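Local structure of prenyltransference for protein (Lavandula lanata, 5HC8) at residues 17-22 against 191-196; 61-66 against 140-145. The protein probably catalyses the head-to-middle condensation of two dimethylallyl diphosphate molecules to lavandulyl diphosphate, as a dimeric member of the undecaprenyl diphosphate synthase family. All coordinates share one frame; numbering follows the deposited sequence.

Overall arrangement
Both contacts are buried and reach one parallel sheet, in which strands 15-19 and 59-65 are neighbours; backbone bonds of Ile18 with Thr61 and Trp63 join them directly, and their centres lie about 12 Å apart. Contact 1 pairs two adjacent strands over three bridges and buries 539 Å², whereas contact 2 buries 278 Å² where strand 59-65 meets the turn that leads from strand 135-140 into helix 144-160. The chemistry changes accordingly: at the end of 17-22 against 191-196 charged groups, a magnesium ion and two diphosphate-type ligands meet, while 61-66 against 140-145 offers an indole face to the hydrocarbon part of the thio-linked ligand that contact 1 also touches.

Contact 1 of 2, residues 17-22 against 191-196; sequences AIIIDG and LIRAAG. With MG (magnesium ion), chain B; PIS (trihydrogen thiodiphosphate), chain C; ISY (3-methylbut-3-enylsulfanyl(phosphonooxy)phosphinic acid), chain F.
Ile19 and Leu191 form the apolar centre: CG1 of Ile19 lies 4.0 Å from CD1 of Leu191, and the same methyl also reaches Ala17. Phe203 packs against both residues. On the other face of the sheet Ile18 lies beside Ile192, which helix 225-237 covers. Between the two layers of side chains strands 15-19 and 190-193 run parallel, their segment axes 4.6 Å apart at 20°. Three nearly straight bonds fix the register, among them Ile19 N to Ile192 O at 2.7 Å. This is neighbouring-strand pairing in the parallel sheet of the cis-prenyltransferase fold, with the ligands gathered beyond the strands' C-terminal ends. There the Arg193 chain, extended from CG to NE, passes over Ile19 CG2. Its NH2 forms a salt bridge with Asp21 OD2, 3.0 Å away and above the carboxylate plane, the two planes 85° apart, and also donates to the ISY oxygen O4; Ser201 and the carbonyl of Arg199 hold NH1. An alanine in place of this arginine would probably leave Asp21 OD2 and ISY O4 without their shared cationic partner. The other carboxylate oxygen, Asp21 OD1, binds the magnesium ion at 2.1 Å; both ligands and two waters complete its six-coordinate shell. Gly22 N donates to PIS O2 at 3.3 Å.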
loop_
_atom_site.group_PDB
_atom_site.type_symbol
_atom_site.label_atom_id
_atom_site.label_comp_id
_atom_site.label_asym_id
_atom_site.label_seq_id
_atom_site.Cartn_x
_atom_site.Cartn_y
_atom_site.Cartn_z
ATOM N N ALA A 17 -0.749 -13.266 1.490
ATOM C CA ALA A 17 -0.820 -12.985 0.081
ATOM C C ALA A 17 0.528 -12.983 -0.518
ATOM O O ALA A 17 1.467 -12.484 0.071
ATOM C CB ALA A 17 -1.512 -11.627 -0.213
ATOM N N ILE A 18 0.603 -13.457 -1.754
ATOM C CA ILE A 18 1.845 -13.564 -2.465
ATOM C C ILE A 18 1.872 -12.884 -3.823
ATOM O O ILE A 18 1.006 -13.113 -4.654
ATOM C CB ILE A 18 2.206 -15.056 -2.720
ATOM C CG1 ILE A 18 2.279 -15.811 -1.377
ATOM C CG2 ILE A 18 3.533 -15.155 -3.432
ATOM C CD1 ILE A 18 2.617 -17.294 -1.493
ATOM N N ILE A 19 2.846 -12.013 -4.012
ATOM C CA ILE A 19 3.151 -11.428 -5.328
ATOM C C ILE A 19 4.255 -12.205 -6.014
ATOM O O ILE A 19 5.402 -12.181 -5.593
ATOM C CB ILE A 19 3.560 -9.936 -5.176
ATOM C CG1 ILE A 19 2.426 -9.125 -4.561
ATOM C CG2 ILE A 19 3.990 -9.302 -6.479
ATOM C CD1 ILE A 19 2.776 -7.673 -4.321
ATOM N N ILE A 20 3.912 -12.877 -7.116
ATOM C CA ILE A 20 4.862 -13.661 -7.897
ATOM C C ILE A 20 5.556 -12.775 -8.907
ATOM O O ILE A 20 4.954 -11.854 -9.500
ATOM C CB ILE A 20 4.160 -14.925 -8.566
ATOM C CG1 ILE A 20 3.128 -14.519 -9.596
ATOM C CG2 ILE A 20 3.449 -15.786 -7.497
ATOM C CD1 ILE A 20 2.301 -15.665 -10.121
ATOM N N ASP A 21 6.851 -13.008 -9.066
ATOM C CA ASP A 21 7.670 -12.158 -9.890
ATOM C C ASP A 21 8.989 -12.858 -10.185
ATOM O O ASP A 21 9.372 -13.795 -9.458
ATOM C CB ASP A 21 7.875 -10.805 -9.173
ATOM C CG ASP A 21 8.215 -9.649 -10.134
ATOM O OD1 ASP A 21 7.777 -9.789 -11.282
ATOM O OD2 ASP A 21 8.968 -8.709 -9.753
ATOM N N GLY A 22 9.730 -12.360 -11.164
ATOM C CA GLY A 22 11.108 -12.805 -11.390
ATOM C C GLY A 22 11.176 -13.952 -12.394
ATOM O O GLY A 22 12.216 -14.566 -12.568
ATOM N N LEU A 191 2.296 -10.089 3.493
ATOM C CA LEU A 191 2.345 -9.962 2.047
ATOM C C LEU A 191 3.767 -10.339 1.711
ATOM O O LEU A 191 4.705 -9.728 2.206
ATOM C CB LEU A 191 2.084 -8.538 1.592
ATOM C CG LEU A 191 2.318 -8.289 0.088
ATOM C CD1 LEU A 191 1.269 -9.003 -0.702
ATOM C CD2 LEU A 191 2.140 -6.786 -0.150
ATOM N N ILE A 192 3.883 -11.328 0.848
ATOM C CA ILE A 192 5.146 -11.790 0.366
ATOM C C ILE A 192 5.364 -11.350 -1.090
ATOM O O ILE A 192 4.555 -11.618 -1.932
ATOM C CB ILE A 192 5.192 -13.316 0.423
ATOM C CG1 ILE A 192 5.075 -13.811 1.873
ATOM C CG2 ILE A 192 6.485 -13.832 -0.153
ATOM C CD1 ILE A 192 4.857 -15.347 1.978
ATOM N N ARG A 193 6.534 -10.807 -1.379
ATOM C CA ARG A 193 6.888 -10.555 -2.760
ATOM C C ARG A 193 8.239 -11.106 -3.101
ATOM O O ARG A 193 9.218 -10.762 -2.492
ATOM C CB ARG A 193 6.824 -9.064 -3.119
ATOM C CG ARG A 193 7.220 -8.774 -4.571
ATOM C CD ARG A 193 6.932 -7.343 -5.007
ATOM N NE ARG A 193 7.391 -7.230 -6.374
ATOM C CZ ARG A 193 6.822 -6.484 -7.316
ATOM N NH1 ARG A 193 5.808 -5.666 -7.063
ATOM N NH2 ARG A 193 7.304 -6.527 -8.535
ATOM N N ALA A 194 8.226 -11.980 -4.109
ATOM C CA ALA A 194 9.387 -12.638 -4.622
ATOM C C ALA A 194 10.099 -11.739 -5.603
ATOM O O ALA A 194 9.518 -10.797 -6.140
ATOM C CB ALA A 194 8.984 -13.897 -5.329
ATOM N N ALA A 195 11.393 -12.022 -5.779
ATOM C CA ALA A 195 12.232 -11.443 -6.843
ATOM C C ALA A 195 12.880 -10.056 -6.534
ATOM O O ALA A 195 13.433 -9.421 -7.415
ATOM C CB ALA A 195 11.481 -11.426 -8.207
ATOM N N GLY A 196 12.744 -9.558 -5.342
ATOM C CA GLY A 196 13.661 -8.538 -4.865
ATOM C C GLY A 196 13.099 -7.107 -4.985
ATOM O O GLY A 196 13.682 -6.210 -4.397
HETATM MG MG MG B . 8.127 -8.681 -13.059
HETATM P P1 PIS C . 10.221 -10.609 -14.560
HETATM O O1 PIS C . 9.000 -11.494 -15.114
HETATM P P2 PIS C . 7.540 -11.705 -14.520
HETATM S S1 PIS C . 7.082 -10.162 -14.164
HETATM O O2 PIS C . 9.894 -9.867 -13.246
HETATM O O3 PIS C . 11.434 -11.523 -14.391
HETATM O O4 PIS C . 7.758 -12.531 -13.300
HETATM O O5 PIS C . 10.398 -9.503 -15.648
HETATM O O6 PIS C . 6.688 -12.362 -15.708
HETATM P P1 ISY F . 6.357 -4.530 -12.000
HETATM O O2 ISY F . 5.076 -5.530 -12.328
HETATM P P3 ISY F . 5.064 -7.097 -12.496
HETATM O O4 ISY F . 7.502 -5.299 -11.231
HETATM O O5 ISY F . 5.948 -3.230 -11.250
HETATM O O6 ISY F . 6.870 -4.122 -13.374
HETATM O O7 ISY F . 6.320 -7.574 -13.131
HETATM O O8 ISY F . 3.682 -7.513 -13.184
HETATM S S9 ISY F . 5.142 -7.836 -10.494
HETATM C C10 ISY F . 3.427 -7.731 -10.042
HETATM C C11 ISY F . 3.048 -9.188 -9.979
HETATM C C12 ISY F . 1.802 -9.710 -10.638
HETATM C C13 ISY F . 1.492 -11.131 -10.517
HETATM C C14 ISY F . 0.999 -8.871 -11.560
HETATM O O HOH W 1 9.949 -8.485 -7.186
HETATM O O HOH W 2 9.066 -7.237 -11.951
HETATM O O HOH W 3 8.718 -7.641 -14.948
#

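Contact 2 of 2, residues 61-66 against 140-145; sequences TIWALS and VAYGGR. With ISY (3-methylbut-3-enylsulfanyl(phosphonooxy)phosphinic acid), chain F; 61G (2-methylbuta-1,3-diene), chain D.
The indole of Trp63 meets Tyr142 through its edge and the bound ISY through one face. At the edge, NE1 donates to Tyr142 O over 2.9 Å, and the acceptor lies close to the ring plane. The N-H...O angle of 147° makes the bond somewhat bent. The donor in turn is tilted 30° from the plane of that carbonyl. Beside this bond, CB and CD2 of the Tyr142 side chain both stand 4.0 Å from Trp63 NE1. Over the face lies the branched hydrocarbon tail of ISY: C14 sits 3.5 Å above the plane toward the rim, and C10 approaches Trp63 CZ3 to 3.3 Å. With CG anti to the backbone N (chi1 -167°), the indole reaches along the ligand, and Phe203 stacks on it as well. Trp63 thus lines the pocket that holds the hydrocarbon tail of ISY in this cis-prenyltransferase fold, at the C-terminal end of strand 59-65, where strand 135-140 turns into helix 144-160. Gly143 is the N-cap residue of that helix. A backbone bond from Tyr142 N to Leu65 O, 3.2 Å long and in the carbonyl plane, ties the turn to the strand end. Alongside, CB of Leu65 packs on CG2 of Val140 at 3.7 Å. Ser66 places CB and OG next to ISY C14. The phenol OH of Tyr142 is hydrogen-bonded to Asp147.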
loop_
_atom_site.group_PDB
_atom_site.type_symbol
_atom_site.label_atom_id
_atom_site.label_comp_id
_atom_site.label_asym_id
_atom_site.label_seq_id
_atom_site.Cartn_x
_atom_site.Cartn_y
_atom_site.Cartn_z
ATOM N N THR A 61 -3.850 -15.980 -0.691
ATOM C CA THR A 61 -4.085 -15.323 -2.002
ATOM C C THR A 61 -2.828 -15.326 -2.842
ATOM O O THR A 61 -1.764 -14.926 -2.353
ATOM C CB THR A 61 -4.549 -13.888 -1.781
ATOM O OG1 THR A 61 -5.816 -13.874 -1.125
ATOM C CG2 THR A 61 -4.707 -13.188 -3.132
ATOM N N ILE A 62 -2.918 -15.813 -4.083
ATOM C CA ILE A 62 -1.807 -15.725 -5.023
ATOM C C ILE A 62 -2.211 -14.777 -6.142
ATOM O O ILE A 62 -3.258 -14.920 -6.796
ATOM C CB ILE A 62 -1.404 -17.080 -5.624
ATOM C CG1 ILE A 62 -0.918 -18.020 -4.525
ATOM C CG2 ILE A 62 -0.394 -16.898 -6.743
ATOM C CD1 ILE A 62 -0.662 -19.466 -5.001
ATOM N N TRP A 63 -1.433 -13.725 -6.317
ATOM C CA TRP A 63 -1.707 -12.756 -7.410
ATOM C C TRP A 63 -1.018 -13.188 -8.661
ATOM O O TRP A 63 0.212 -13.333 -8.666
ATOM C CB TRP A 63 -1.159 -11.391 -7.082
ATOM C CG TRP A 63 -1.620 -10.258 -7.959
ATOM C CD1 TRP A 63 -2.832 -10.095 -8.619
ATOM C CD2 TRP A 63 -0.900 -9.054 -8.183
ATOM N NE1 TRP A 63 -2.865 -8.858 -9.219
ATOM C CE2 TRP A 63 -1.727 -8.183 -8.909
ATOM C CE3 TRP A 63 0.329 -8.580 -7.738
ATOM C CZ2 TRP A 63 -1.287 -6.908 -9.304
ATOM C CZ3 TRP A 63 0.734 -7.362 -8.152
ATOM C CH2 TRP A 63 -0.083 -6.530 -8.871
ATOM N N ALA A 64 -1.791 -13.410 -9.732
ATOM C CA ALA A 64 -1.219 -13.999 -10.978
ATOM C C ALA A 64 -1.239 -13.024 -12.172
ATOM O O ALA A 64 -0.508 -13.182 -13.140
ATOM C CB ALA A 64 -1.970 -15.248 -11.357
ATOM N N LEU A 65 -2.114 -12.021 -12.124
ATOM C CA LEU A 65 -2.223 -11.222 -13.335
ATOM C C LEU A 65 -2.855 -9.908 -12.960
ATOM O O LEU A 65 -3.909 -9.904 -12.400
ATOM C CB LEU A 65 -3.042 -11.966 -14.359
ATOM C CG LEU A 65 -2.995 -11.268 -15.719
ATOM C CD1 LEU A 65 -1.744 -11.634 -16.497
ATOM C CD2 LEU A 65 -4.224 -11.638 -16.539
ATOM N N SER A 66 -2.143 -8.834 -13.230
ATOM C CA SER A 66 -2.620 -7.468 -13.091
ATOM C C SER A 66 -3.216 -6.896 -14.378
ATOM O O SER A 66 -2.959 -7.439 -15.467
ATOM C CB SER A 66 -1.463 -6.522 -12.653
ATOM O OG SER A 66 -0.563 -6.250 -13.714
ATOM N N VAL A 140 -6.681 -12.551 -10.459
ATOM C CA VAL A 140 -6.389 -12.551 -11.862
ATOM C C VAL A 140 -7.193 -11.438 -12.572
ATOM O O VAL A 140 -8.403 -11.249 -12.335
ATOM C CB VAL A 140 -6.582 -13.999 -12.383
ATOM C CG1 VAL A 140 -8.032 -14.413 -12.269
ATOM C CG2 VAL A 140 -5.982 -14.175 -13.722
ATOM N N ALA A 141 -6.468 -10.616 -13.352
ATOM C CA ALA A 141 -6.973 -9.365 -13.842
ATOM C C ALA A 141 -7.464 -8.530 -12.686
ATOM O O ALA A 141 -8.500 -7.928 -12.764
ATOM C CB ALA A 141 -8.111 -9.571 -14.885
ATOM N N TYR A 142 -6.708 -8.542 -11.591
ATOM C CA TYR A 142 -7.011 -7.840 -10.313
ATOM C C TYR A 142 -5.999 -6.723 -10.162
ATOM O O TYR A 142 -4.748 -6.972 -10.267
ATOM C CB TYR A 142 -6.848 -8.781 -9.077
ATOM C CG TYR A 142 -7.078 -7.957 -7.848
ATOM C CD1 TYR A 142 -8.385 -7.665 -7.424
ATOM C CD2 TYR A 142 -6.031 -7.297 -7.268
ATOM C CE1 TYR A 142 -8.616 -6.803 -6.388
ATOM C CE2 TYR A 142 -6.223 -6.393 -6.247
ATOM C CZ TYR A 142 -7.530 -6.210 -5.764
ATOM O OH TYR A 142 -7.707 -5.257 -4.819
ATOM N N GLY A 143 -6.491 -5.501 -9.993
ATOM C CA GLY A 143 -5.635 -4.383 -9.619
ATOM C C GLY A 143 -6.234 -3.633 -8.457
ATOM O O GLY A 143 -7.460 -3.557 -8.345
ATOM N N GLY A 144 -5.414 -3.130 -7.533
ATOM C CA GLY A 144 -5.918 -2.474 -6.330
ATOM C C GLY A 144 -6.668 -1.161 -6.569
ATOM O O GLY A 144 -7.678 -0.911 -5.946
ATOM N N ARG A 145 -6.153 -0.313 -7.471
ATOM C CA ARG A 145 -6.841 0.910 -7.878
ATOM C C ARG A 145 -8.204 0.548 -8.495
ATOM O O ARG A 145 -9.187 1.147 -8.136
ATOM C CB ARG A 145 -6.044 1.674 -8.955
ATOM C CG ARG A 145 -4.829 2.395 -8.465
ATOM C CD ARG A 145 -5.170 3.653 -7.785
ATOM N NE ARG A 145 -4.039 4.516 -7.383
ATOM C CZ ARG A 145 -3.407 5.452 -8.099
ATOM N NH1 ARG A 145 -3.634 5.603 -9.412
ATOM N NH2 ARG A 145 -2.457 6.190 -7.521
HETATM P P1 ISY F . 6.357 -4.530 -12.000
HETATM O O2 ISY F . 5.076 -5.530 -12.328
HETATM P P3 ISY F . 5.064 -7.097 -12.496
HETATM O O4 ISY F . 7.502 -5.299 -11.231
HETATM O O5 ISY F . 5.948 -3.230 -11.250
HETATM O O6 ISY F . 6.870 -4.122 -13.374
HETATM O O7 ISY F . 6.320 -7.574 -13.131
HETATM O O8 ISY F . 3.682 -7.513 -13.184
HETATM S S9 ISY F . 5.142 -7.836 -10.494
HETATM C C10 ISY F . 3.427 -7.731 -10.042
HETATM C C11 ISY F . 3.048 -9.188 -9.979
HETATM C C12 ISY F . 1.802 -9.710 -10.638
HETATM C C13 ISY F . 1.492 -11.131 -10.517
HETATM C C14 ISY F . 0.999 -8.871 -11.560
HETATM C CAC 61G D . 2.307 -11.812 -14.268
HETATM C CAE 61G D . 2.895 -13.234 -14.091
HETATM C CAB 61G D . 2.119 -14.509 -13.892
HETATM C CAD 61G D . 4.302 -13.326 -13.927
HETATM C CAA 61G D . 4.969 -12.083 -14.091
#